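Local coordinates for protein ASCH domain (Vibrio cholerae TMA 21, PDB 3S9X) that is of unknown function but belongs to the ASCH family of the PUA clan and may bind RNA, at residues A[4-9]-A[32-37]; A[49-54]-A[91-96]; A[64-69]-A[150-155]. All blocks are in the same frame, centred on the assembly; numbering follows the deposited sequence.

Contact 1 (A[4-9]-A[32-37]); sequences QGMEER and FSADYF
Selenomethionine Met6 reaches across to Ala34 and the strand backbone beside it, and every touch between 4-9 and 32-37 runs through this one side chain. The apolar part comes first. CG lies anti to the backbone N (chi1 -178°) and the next torsion is also extended, carrying the chain straight out from the loop. Along the way, Met6 CG passes Ala34 CB at 4.0 Å, with SE almost as near to the same methyl. A bend at chi3 (-76°) then turns the terminal methyl onto the strand: Met6 CE rests 3.6 Å from Ser33 C and 4.0 Å from Phe32 CB. What Met6 meets is therefore a methyl, a peptide group and a methylene; the Phe32 ring turns away from it, toward the ring of Phe3.

No hydrogen bond joins the two segments. Within 4-9, Glu7 and Arg9 pair with each other, Glu7 being the N-cap of the helix. Glu7 OE1 takes a weak capping bond from Arg9 N (2.9 Å), while Glu7 OE2 is met on its syn side by Arg9 NE at 2.9 Å, a salt bridge lying in the guanidinium plane. Arg9 is thus tied to Glu7 by backbone and side chain alike, and its NH1 also bonds to Asp86 O. On the strand, Ser33 OG bonds to His78 NE2.

At the level of the fold, the loop leading into helix 8-19 packs at the surface on strand 32-35, an edge strand of the ASCH domain's mixed sheet. That strand runs parallel to 79-83, and helix 8-19 packs on the same side chains, with Leu14 against Met6 and Phe32 and Ser10 against Ala34.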
loop_
_atom_site.group_PDB
_atom_site.type_symbol
_atom_site.label_atom_id
_atom_site.label_comp_id
_atom_site.label_asym_id
_atom_site.label_seq_id
_atom_site.Cartn_x
_atom_site.Cartn_y
_atom_site.Cartn_z
ATOM N N GLN A 4 11.933 -11.116 -12.022
ATOM C CA GLN A 4 12.885 -10.761 -13.061
ATOM C C GLN A 4 12.567 -9.504 -13.788
ATOM O O GLN A 4 13.518 -8.810 -14.244
ATOM C CB GLN A 4 12.981 -11.962 -14.025
ATOM C CG GLN A 4 13.766 -13.169 -13.379
ATOM C CD GLN A 4 13.983 -14.310 -14.321
ATOM O OE1 GLN A 4 13.755 -14.165 -15.538
ATOM N NE2 GLN A 4 14.410 -15.464 -13.787
ATOM N N GLY A 5 11.277 -9.183 -13.939
ATOM C CA GLY A 5 10.866 -7.986 -14.627
ATOM C C GLY A 5 10.767 -6.696 -13.828
ATOM O O GLY A 5 10.487 -5.648 -14.409
HETATM N N MSE A 6 11.100 -6.747 -12.534
HETATM C CA MSE A 6 10.988 -5.558 -11.688
HETATM C C MSE A 6 12.016 -4.543 -12.228
HETATM O O MSE A 6 13.138 -4.820 -12.574
HETATM C CB MSE A 6 11.272 -5.980 -10.240
HETATM C CG MSE A 6 11.131 -4.815 -9.265
HETATM SE SE MSE A 6 11.425 -5.359 -7.436
HETATM C CE MSE A 6 9.669 -6.228 -7.213
ATOM N N GLU A 7 11.624 -3.292 -12.107
ATOM C CA GLU A 7 12.494 -2.157 -12.479
ATOM C C GLU A 7 13.801 -2.267 -11.704
ATOM O O GLU A 7 13.799 -2.597 -10.501
ATOM C CB GLU A 7 11.755 -0.850 -12.197
ATOM C CG GLU A 7 12.374 0.384 -12.823
ATOM C CD GLU A 7 13.583 1.001 -12.128
ATOM O OE1 GLU A 7 13.742 0.717 -10.952
ATOM O OE2 GLU A 7 14.297 1.824 -12.783
ATOM N N GLU A 8 14.956 -2.042 -12.394
ATOM C CA GLU A 8 16.233 -2.409 -11.846
ATOM C C GLU A 8 16.591 -1.839 -10.527
ATOM O O GLU A 8 17.209 -2.500 -9.692
ATOM C CB GLU A 8 17.312 -2.112 -12.894
ATOM C CG GLU A 8 18.722 -2.647 -12.437
ATOM C CD GLU A 8 19.750 -2.533 -13.496
ATOM O OE1 GLU A 8 20.183 -1.437 -13.798
ATOM O OE2 GLU A 8 20.057 -3.580 -14.114
ATOM N N ARG A 9 16.305 -0.543 -10.347
ATOM C CA ARG A 9 16.681 0.070 -9.071
ATOM C C ARG A 9 15.981 -0.647 -7.906
ATOM O O ARG A 9 16.592 -0.930 -6.856
ATOM C CB ARG A 9 16.363 1.581 -8.996
ATOM C CG ARG A 9 17.113 2.447 -10.010
ATOM C CD ARG A 9 16.503 3.834 -10.191
ATOM N NE ARG A 9 15.247 3.789 -10.904
ATOM C CZ ARG A 9 14.328 4.744 -10.860
ATOM N NH1 ARG A 9 14.484 5.876 -10.132
ATOM N NH2 ARG A 9 13.194 4.589 -11.536
ATOM N N PHE A 32 5.794 -10.234 -4.702
ATOM C CA PHE A 32 6.656 -9.045 -4.723
ATOM C C PHE A 32 6.088 -7.986 -5.654
ATOM O O PHE A 32 5.503 -8.286 -6.684
ATOM C CB PHE A 32 8.091 -9.399 -5.271
ATOM C CG PHE A 32 8.731 -10.541 -4.618
ATOM C CD1 PHE A 32 9.561 -10.346 -3.511
ATOM C CD2 PHE A 32 8.496 -11.848 -5.032
ATOM C CE1 PHE A 32 10.207 -11.397 -2.940
ATOM C CE2 PHE A 32 9.078 -12.892 -4.436
ATOM C CZ PHE A 32 9.995 -12.698 -3.394
ATOM N N SER A 33 6.296 -6.720 -5.283
ATOM C CA SER A 33 5.994 -5.607 -6.189
ATOM C C SER A 33 6.908 -4.393 -5.852
ATOM O O SER A 33 7.630 -4.421 -4.839
ATOM C CB SER A 33 4.563 -5.186 -5.992
ATOM O OG SER A 33 4.310 -4.599 -4.740
ATOM N N ALA A 34 6.841 -3.390 -6.719
ATOM C CA ALA A 34 7.566 -2.132 -6.531
ATOM C C ALA A 34 6.672 -1.015 -7.018
ATOM O O ALA A 34 6.187 -1.047 -8.125
ATOM C CB ALA A 34 8.942 -2.115 -7.302
ATOM N N ASP A 35 6.370 -0.047 -6.160
ATOM C CA ASP A 35 5.450 1.039 -6.536
ATOM C C ASP A 35 5.579 2.152 -5.479
ATOM O O ASP A 35 6.070 1.941 -4.374
ATOM C CB ASP A 35 4.008 0.481 -6.467
ATOM C CG ASP A 35 3.146 0.708 -7.719
ATOM O OD1 ASP A 35 1.942 1.060 -7.518
ATOM O OD2 ASP A 35 3.546 0.448 -8.856
ATOM N N TYR A 36 5.082 3.322 -5.845
ATOM C CA TYR A 36 4.821 4.389 -4.944
ATOM C C TYR A 36 3.392 4.330 -4.456
ATOM O O TYR A 36 2.545 3.676 -5.061
ATOM C CB TYR A 36 5.200 5.775 -5.534
ATOM C CG TYR A 36 4.486 6.164 -6.804
ATOM C CD1 TYR A 36 3.175 6.654 -6.769
ATOM C CD2 TYR A 36 5.101 6.036 -8.022
ATOM C CE1 TYR A 36 2.511 6.961 -7.926
ATOM C CE2 TYR A 36 4.480 6.447 -9.203
ATOM C CZ TYR A 36 3.173 6.920 -9.128
ATOM O OH TYR A 36 2.522 7.295 -10.290
ATOM N N PHE A 37 3.115 5.034 -3.351
ATOM C CA PHE A 37 1.783 5.204 -2.830
ATOM C C PHE A 37 1.243 6.540 -3.347
ATOM O O PHE A 37 2.008 7.465 -3.697
ATOM C CB PHE A 37 1.830 5.276 -1.298
ATOM C CG PHE A 37 1.927 3.909 -0.619
ATOM C CD1 PHE A 37 0.838 3.392 0.016
ATOM C CD2 PHE A 37 3.046 3.138 -0.710
ATOM C CE1 PHE A 37 0.914 2.143 0.642
ATOM C CE2 PHE A 37 3.047 1.837 -0.096
ATOM C CZ PHE A 37 1.983 1.379 0.524
#

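Contact 2 (A[49-54]-A[91-96])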
loop_
_atom_site.group_PDB
_atom_site.type_symbol
_atom_site.label_atom_id
_atom_site.label_comp_id
_atom_site.label_asym_id
_atom_site.label_seq_id
_atom_site.Cartn_x
_atom_site.Cartn_y
_atom_site.Cartn_z
ATOM N N ASP A 49 8.005 8.513 3.033
ATOM C CA ASP A 49 8.720 8.879 4.225
ATOM C C ASP A 49 7.963 8.527 5.504
ATOM O O ASP A 49 8.580 8.106 6.478
ATOM C CB ASP A 49 9.034 10.405 4.216
ATOM C CG ASP A 49 10.081 10.753 5.192
ATOM O OD1 ASP A 49 11.210 10.284 5.050
ATOM O OD2 ASP A 49 9.747 11.500 6.114
ATOM N N LEU A 50 6.653 8.689 5.522
ATOM C CA LEU A 50 5.850 8.253 6.657
ATOM C C LEU A 50 5.999 6.780 6.853
ATOM O O LEU A 50 6.058 6.279 7.995
ATOM C CB LEU A 50 4.366 8.595 6.433
ATOM C CG LEU A 50 3.945 10.032 6.560
ATOM C CD1 LEU A 50 2.522 10.161 6.049
ATOM C CD2 LEU A 50 4.094 10.589 8.008
ATOM N N ILE A 51 6.000 6.010 5.741
ATOM C CA ILE A 51 6.130 4.548 5.881
ATOM C C ILE A 51 7.520 4.206 6.439
ATOM O O ILE A 51 7.667 3.450 7.388
ATOM C CB ILE A 51 5.909 3.806 4.559
ATOM C CG1 ILE A 51 4.444 4.006 4.098
ATOM C CG2 ILE A 51 6.282 2.344 4.613
ATOM C CD1 ILE A 51 4.100 3.592 2.690
ATOM N N LEU A 52 8.550 4.808 5.854
ATOM C CA LEU A 52 9.945 4.656 6.290
ATOM C C LEU A 52 10.053 4.770 7.799
ATOM O O LEU A 52 10.733 3.997 8.476
ATOM C CB LEU A 52 10.876 5.627 5.549
ATOM C CG LEU A 52 12.342 5.709 5.991
ATOM C CD1 LEU A 52 13.068 4.384 5.634
ATOM C CD2 LEU A 52 13.008 6.906 5.319
ATOM N N ARG A 53 9.457 5.853 8.310
ATOM C CA ARG A 53 9.564 6.264 9.719
ATOM C C ARG A 53 8.600 5.526 10.658
ATOM O O ARG A 53 8.576 5.846 11.880
ATOM C CB ARG A 53 9.485 7.746 9.873
ATOM C CG ARG A 53 10.635 8.469 9.158
ATOM C CD ARG A 53 10.734 9.900 9.438
ATOM N NE ARG A 53 9.601 10.576 8.894
ATOM C CZ ARG A 53 8.540 11.011 9.531
ATOM N NH1 ARG A 53 7.542 11.595 8.842
ATOM N NH2 ARG A 53 8.433 10.814 10.819
ATOM N N GLY A 54 7.775 4.612 10.130
ATOM C CA GLY A 54 6.841 3.894 10.966
ATOM C C GLY A 54 5.572 4.626 11.326
ATOM O O GLY A 54 4.817 4.167 12.183
ATOM N N CYS A 91 12.045 2.215 1.012
ATOM C CA CYS A 91 12.001 1.151 2.011
ATOM C C CYS A 91 11.271 -0.055 1.385
ATOM O O CYS A 91 10.779 0.012 0.298
ATOM C CB CYS A 91 11.393 1.622 3.315
ATOM S SG CYS A 91 9.669 2.079 3.214
ATOM N N ILE A 92 11.275 -1.153 2.144
ATOM C CA ILE A 92 10.547 -2.333 1.748
ATOM C C ILE A 92 9.549 -2.652 2.893
ATOM O O ILE A 92 9.977 -2.700 4.057
ATOM C CB ILE A 92 11.443 -3.570 1.450
ATOM C CG1 ILE A 92 12.509 -3.183 0.441
ATOM C CG2 ILE A 92 10.613 -4.766 0.966
ATOM C CD1 ILE A 92 13.479 -4.282 0.033
ATOM N N ILE A 93 8.308 -2.939 2.523
ATOM C CA ILE A 93 7.288 -3.312 3.449
ATOM C C ILE A 93 6.825 -4.727 3.236
ATOM O O ILE A 93 6.907 -5.230 2.101
ATOM C CB ILE A 93 6.123 -2.347 3.470
ATOM C CG1 ILE A 93 5.395 -2.285 2.123
ATOM C CG2 ILE A 93 6.513 -0.957 3.976
ATOM C CD1 ILE A 93 4.140 -1.458 2.023
ATOM N N GLU A 94 6.348 -5.377 4.317
ATOM C CA GLU A 94 5.811 -6.744 4.276
ATOM C C GLU A 94 4.377 -6.621 4.810
ATOM O O GLU A 94 4.120 -6.060 5.893
ATOM C CB GLU A 94 6.592 -7.698 5.209
ATOM C CG GLU A 94 6.079 -9.118 5.125
ATOM C CD GLU A 94 6.928 -10.075 5.880
ATOM O OE1 GLU A 94 8.159 -9.912 5.972
ATOM O OE2 GLU A 94 6.344 -11.121 6.287
ATOM N N ILE A 95 3.427 -7.110 4.025
ATOM C CA ILE A 95 2.035 -7.149 4.433
ATOM C C ILE A 95 1.848 -8.096 5.626
ATOM O O ILE A 95 2.253 -9.248 5.541
ATOM C CB ILE A 95 1.130 -7.535 3.256
ATOM C CG1 ILE A 95 1.212 -6.446 2.169
ATOM C CG2 ILE A 95 -0.345 -7.796 3.773
ATOM C CD1 ILE A 95 0.257 -6.562 0.958
ATOM N N THR A 96 1.148 -7.622 6.665
ATOM C CA THR A 96 0.943 -8.386 7.874
ATOM C C THR A 96 -0.529 -8.797 8.102
ATOM O O THR A 96 -0.759 -9.797 8.753
ATOM C CB THR A 96 1.474 -7.640 9.137
ATOM O OG1 THR A 96 0.774 -6.428 9.170
ATOM C CG2 THR A 96 3.014 -7.404 9.050
#
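Ile51 and Ile93 meet methyl to methyl, their side chains crossing at about a right angle. Helix 41-52 here lies against strand 89-102 of the central sheet; Ile51 points at the strand, with Leu52 beside it. With CB of Ile51 directed at the strand, CG2, anti to the backbone N (CG1 at chi1 -65°), is the branch that reaches it. It stands only 3.4 Å from Ile93 CG2, tighter than usual for two methyls. The same carbon, Ile51 CG2, is 3.7 Å from Cys91 SG, and one methyl thereby touches both strand residues, whose side chains point toward the helix.

Cys91 holds its sulfur between its own backbone N and carbonyl carbon (chi1 65°), which directs SG at the helix. Leu52 comes alongside: Leu52 CD1 lies 4.0 Å from Cys91 CB. Phe37 packs on Ile51 as well, while Val82 of the neighbouring strand 79-83 lies against both Cys91 and Ile93.

The helix finishes just beyond, in a Schellman motif: Gly54 has positive phi, and Gly54 N bonds to Ile51 O at 3.0 Å. On the helix, Arg53 NE makes a salt bridge to Asp49 OD2 (2.9 Å), approaching from above the carboxylate plane.

No hydrogen bond crosses between the segments. Helix and strand are held here by the close fit of largely buried aliphatic groups and a thiol, with the charged pair kept out of the interface.

Contact 3 (A[64-69]-A[150-155])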
loop_
_atom_site.group_PDB
_atom_site.type_symbol
_atom_site.label_atom_id
_atom_site.label_comp_id
_atom_site.label_asym_id
_atom_site.label_seq_id
_atom_site.Cartn_x
_atom_site.Cartn_y
_atom_site.Cartn_z
ATOM N N TYR A 64 -13.918 -3.240 -5.140
ATOM C CA TYR A 64 -14.408 -3.339 -6.488
ATOM C C TYR A 64 -13.302 -3.765 -7.438
ATOM O O TYR A 64 -13.526 -4.554 -8.382
ATOM C CB TYR A 64 -14.959 -1.997 -6.941
ATOM C CG TYR A 64 -15.728 -2.040 -8.251
ATOM C CD1 TYR A 64 -17.109 -2.234 -8.258
ATOM C CD2 TYR A 64 -15.108 -1.844 -9.447
ATOM C CE1 TYR A 64 -17.824 -2.241 -9.408
ATOM C CE2 TYR A 64 -15.830 -1.800 -10.631
ATOM C CZ TYR A 64 -17.200 -1.997 -10.588
ATOM O OH TYR A 64 -17.938 -2.003 -11.754
ATOM N N TRP A 65 -12.067 -3.308 -7.190
ATOM C CA TRP A 65 -10.954 -3.665 -8.082
ATOM C C TRP A 65 -10.725 -5.160 -8.136
ATOM O O TRP A 65 -10.226 -5.743 -9.131
ATOM C CB TRP A 65 -9.646 -2.997 -7.637
ATOM C CG TRP A 65 -9.615 -1.537 -7.919
ATOM C CD1 TRP A 65 -9.722 -0.554 -7.012
ATOM C CD2 TRP A 65 -9.505 -0.898 -9.198
ATOM N NE1 TRP A 65 -9.619 0.664 -7.620
ATOM C CE2 TRP A 65 -9.447 0.474 -8.961
ATOM C CE3 TRP A 65 -9.316 -1.360 -10.524
ATOM C CZ2 TRP A 65 -9.330 1.413 -9.983
ATOM C CZ3 TRP A 65 -9.151 -0.418 -11.561
ATOM C CH2 TRP A 65 -9.162 0.953 -11.295
ATOM N N TYR A 66 -10.983 -5.828 -7.032
ATOM C CA TYR A 66 -10.652 -7.244 -6.912
ATOM C C TYR A 66 -11.845 -8.063 -7.349
ATOM O O TYR A 66 -11.730 -8.906 -8.225
ATOM C CB TYR A 66 -10.218 -7.627 -5.514
ATOM C CG TYR A 66 -9.165 -6.656 -5.003
ATOM C CD1 TYR A 66 -7.828 -6.731 -5.365
ATOM C CD2 TYR A 66 -9.541 -5.558 -4.225
ATOM C CE1 TYR A 66 -6.923 -5.749 -4.978
ATOM C CE2 TYR A 66 -8.633 -4.545 -3.866
ATOM C CZ TYR A 66 -7.325 -4.677 -4.205
ATOM O OH TYR A 66 -6.391 -3.725 -3.849
ATOM N N SER A 67 -13.014 -7.783 -6.786
ATOM C CA SER A 67 -14.205 -8.529 -7.119
ATOM C C SER A 67 -14.768 -8.267 -8.516
ATOM O O SER A 67 -15.281 -9.244 -9.146
ATOM C CB SER A 67 -15.283 -8.305 -6.077
ATOM O OG SER A 67 -15.711 -6.977 -6.057
ATOM N N GLN A 68 -14.629 -7.072 -9.053
ATOM C CA GLN A 68 -15.250 -6.794 -10.325
ATOM C C GLN A 68 -14.263 -6.611 -11.420
ATOM O O GLN A 68 -14.538 -6.975 -12.583
ATOM C CB GLN A 68 -16.172 -5.590 -10.204
ATOM C CG GLN A 68 -17.180 -5.743 -9.061
ATOM C CD GLN A 68 -18.127 -6.939 -9.137
ATOM O OE1 GLN A 68 -18.777 -7.174 -10.145
ATOM N NE2 GLN A 68 -18.238 -7.670 -8.016
ATOM N N LYS A 69 -13.051 -6.151 -11.101
ATOM C CA LYS A 69 -12.089 -5.913 -12.129
ATOM C C LYS A 69 -11.024 -6.998 -12.200
ATOM O O LYS A 69 -10.130 -6.905 -13.046
ATOM C CB LYS A 69 -11.398 -4.578 -12.001
ATOM C CG LYS A 69 -12.284 -3.329 -11.996
ATOM C CD LYS A 69 -13.381 -3.373 -13.085
ATOM C CE LYS A 69 -12.790 -3.351 -14.437
ATOM N NZ LYS A 69 -12.198 -2.014 -14.797
ATOM N N VAL A 150 -10.710 -2.836 0.921
ATOM C CA VAL A 150 -9.733 -3.782 1.399
ATOM C C VAL A 150 -8.684 -3.038 2.199
ATOM O O VAL A 150 -8.055 -2.093 1.692
ATOM C CB VAL A 150 -9.103 -4.627 0.254
ATOM C CG1 VAL A 150 -7.941 -5.513 0.743
ATOM C CG2 VAL A 150 -10.185 -5.447 -0.486
ATOM N N LEU A 151 -8.537 -3.453 3.453
ATOM C CA LEU A 151 -7.588 -2.835 4.418
ATOM C C LEU A 151 -6.354 -3.698 4.453
ATOM O O LEU A 151 -6.444 -4.936 4.636
ATOM C CB LEU A 151 -8.194 -2.826 5.793
ATOM C CG LEU A 151 -9.612 -2.171 5.919
ATOM C CD1 LEU A 151 -9.966 -2.087 7.414
ATOM C CD2 LEU A 151 -9.773 -0.799 5.260
ATOM N N GLU A 152 -5.176 -3.067 4.327
ATOM C CA GLU A 152 -3.889 -3.758 4.459
ATOM C C GLU A 152 -3.077 -3.123 5.586
ATOM O O GLU A 152 -3.055 -1.881 5.713
ATOM C CB GLU A 152 -3.075 -3.644 3.178
ATOM C CG GLU A 152 -3.717 -4.285 2.014
ATOM C CD GLU A 152 -3.026 -3.920 0.662
ATOM O OE1 GLU A 152 -1.808 -4.066 0.620
ATOM O OE2 GLU A 152 -3.776 -3.611 -0.279
ATOM N N HIS A 153 -2.514 -3.944 6.457
ATOM C CA HIS A 153 -1.533 -3.488 7.415
ATOM C C HIS A 153 -0.169 -4.032 6.999
ATOM O O HIS A 153 -0.084 -5.128 6.398
ATOM C CB HIS A 153 -1.875 -3.918 8.813
ATOM C CG HIS A 153 -3.041 -3.204 9.413
ATOM N ND1 HIS A 153 -4.338 -3.454 9.081
ATOM C CD2 HIS A 153 -3.069 -2.259 10.364
ATOM C CE1 HIS A 153 -5.126 -2.680 9.824
ATOM N NE2 HIS A 153 -4.384 -1.909 10.565
ATOM N N PHE A 154 0.899 -3.335 7.335
ATOM C CA PHE A 154 2.218 -3.718 6.897
ATOM C C PHE A 154 3.294 -3.154 7.875
ATOM O O PHE A 154 2.995 -2.281 8.686
ATOM C CB PHE A 154 2.478 -3.323 5.431
ATOM C CG PHE A 154 2.209 -1.876 5.156
ATOM C CD1 PHE A 154 3.022 -0.863 5.607
ATOM C CD2 PHE A 154 1.057 -1.514 4.443
ATOM C CE1 PHE A 154 2.729 0.484 5.272
ATOM C CE2 PHE A 154 0.764 -0.204 4.158
ATOM C CZ PHE A 154 1.635 0.795 4.558
ATOM N N LYS A 155 4.504 -3.667 7.679
ATOM C CA LYS A 155 5.640 -3.277 8.484
ATOM C C LYS A 155 6.842 -3.086 7.598
ATOM O O LYS A 155 7.001 -3.808 6.619
ATOM C CB LYS A 155 5.929 -4.287 9.564
ATOM C CG LYS A 155 6.411 -5.614 9.074
ATOM C CD LYS A 155 6.653 -6.689 10.127
ATOM C CE LYS A 155 7.093 -8.016 9.560
ATOM N NZ LYS A 155 7.253 -9.060 10.632
HETATM O O HOH W 1 -3.599 -4.080 -3.053
#
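Tyr66 leans on Val150 and points its hydroxyl toward Glu152, linking the short helix 64-67 to strand 148-158 in the mixed sheet of this PUA-like fold. The helix directly follows strand 58-62, the edge strand that pairs with 148-158, and its Trp65 packs on Leu139 of helix 121-139 and bonds through NE1 to Glu135 there.

At Tyr66 CB, the first torsion places CG anti to the carbonyl carbon (chi1 -49°), sending the ring toward the strand. Trp65 CB sits over one face of that ring, offset toward its rim. One side of the ring then does the touching: Tyr66 CD2 is 3.8 Å from Val150 CG2, and Tyr66 CE2 lies equally close to that methyl and 4.1 Å from Val150 CB. The methyl approaches the ring obliquely. Met73, in a loop, also packs on Tyr66.

At the tip the chemistry turns polar. Tyr66 OH is hydrogen-bonded to Ser61 OG on strand 58-62, which helps fix where the phenol ends. Tyr66 OH and Glu152 OE2 are 4.4 Å apart, too far for a direct bond, and a water closes the gap. On the strand side, Pro74 and Ile95 pack against the Glu152 side chain.

The bridging water sits 2.9 Å from Tyr66 OH and donates to Glu152 OE2 at 2.8 Å.

How the contacts relate
All three contacts reach the same sheet, but at different depths. Contact 2 is the buried one, contact 1 lies at the surface beside an edge strand, and contact 3 is partly buried. No hydrogen bond crosses either of the first two, which are van der Waals packing; contact 3 adds a water bridge between polar tips. Phe37, just past the strand of contact 1, ties them together: its ring packs on Ile51 and Ile93 of contact 2 and on Phe154 of contact 3. The strands of contacts 2 and 3, 89-102 and 148-158, are neighbours in the sheet, with Thr96 N probably bonded to His153 O, yet these contacts lie on opposite sides of the chain's centre, about 17 Å apart between centres.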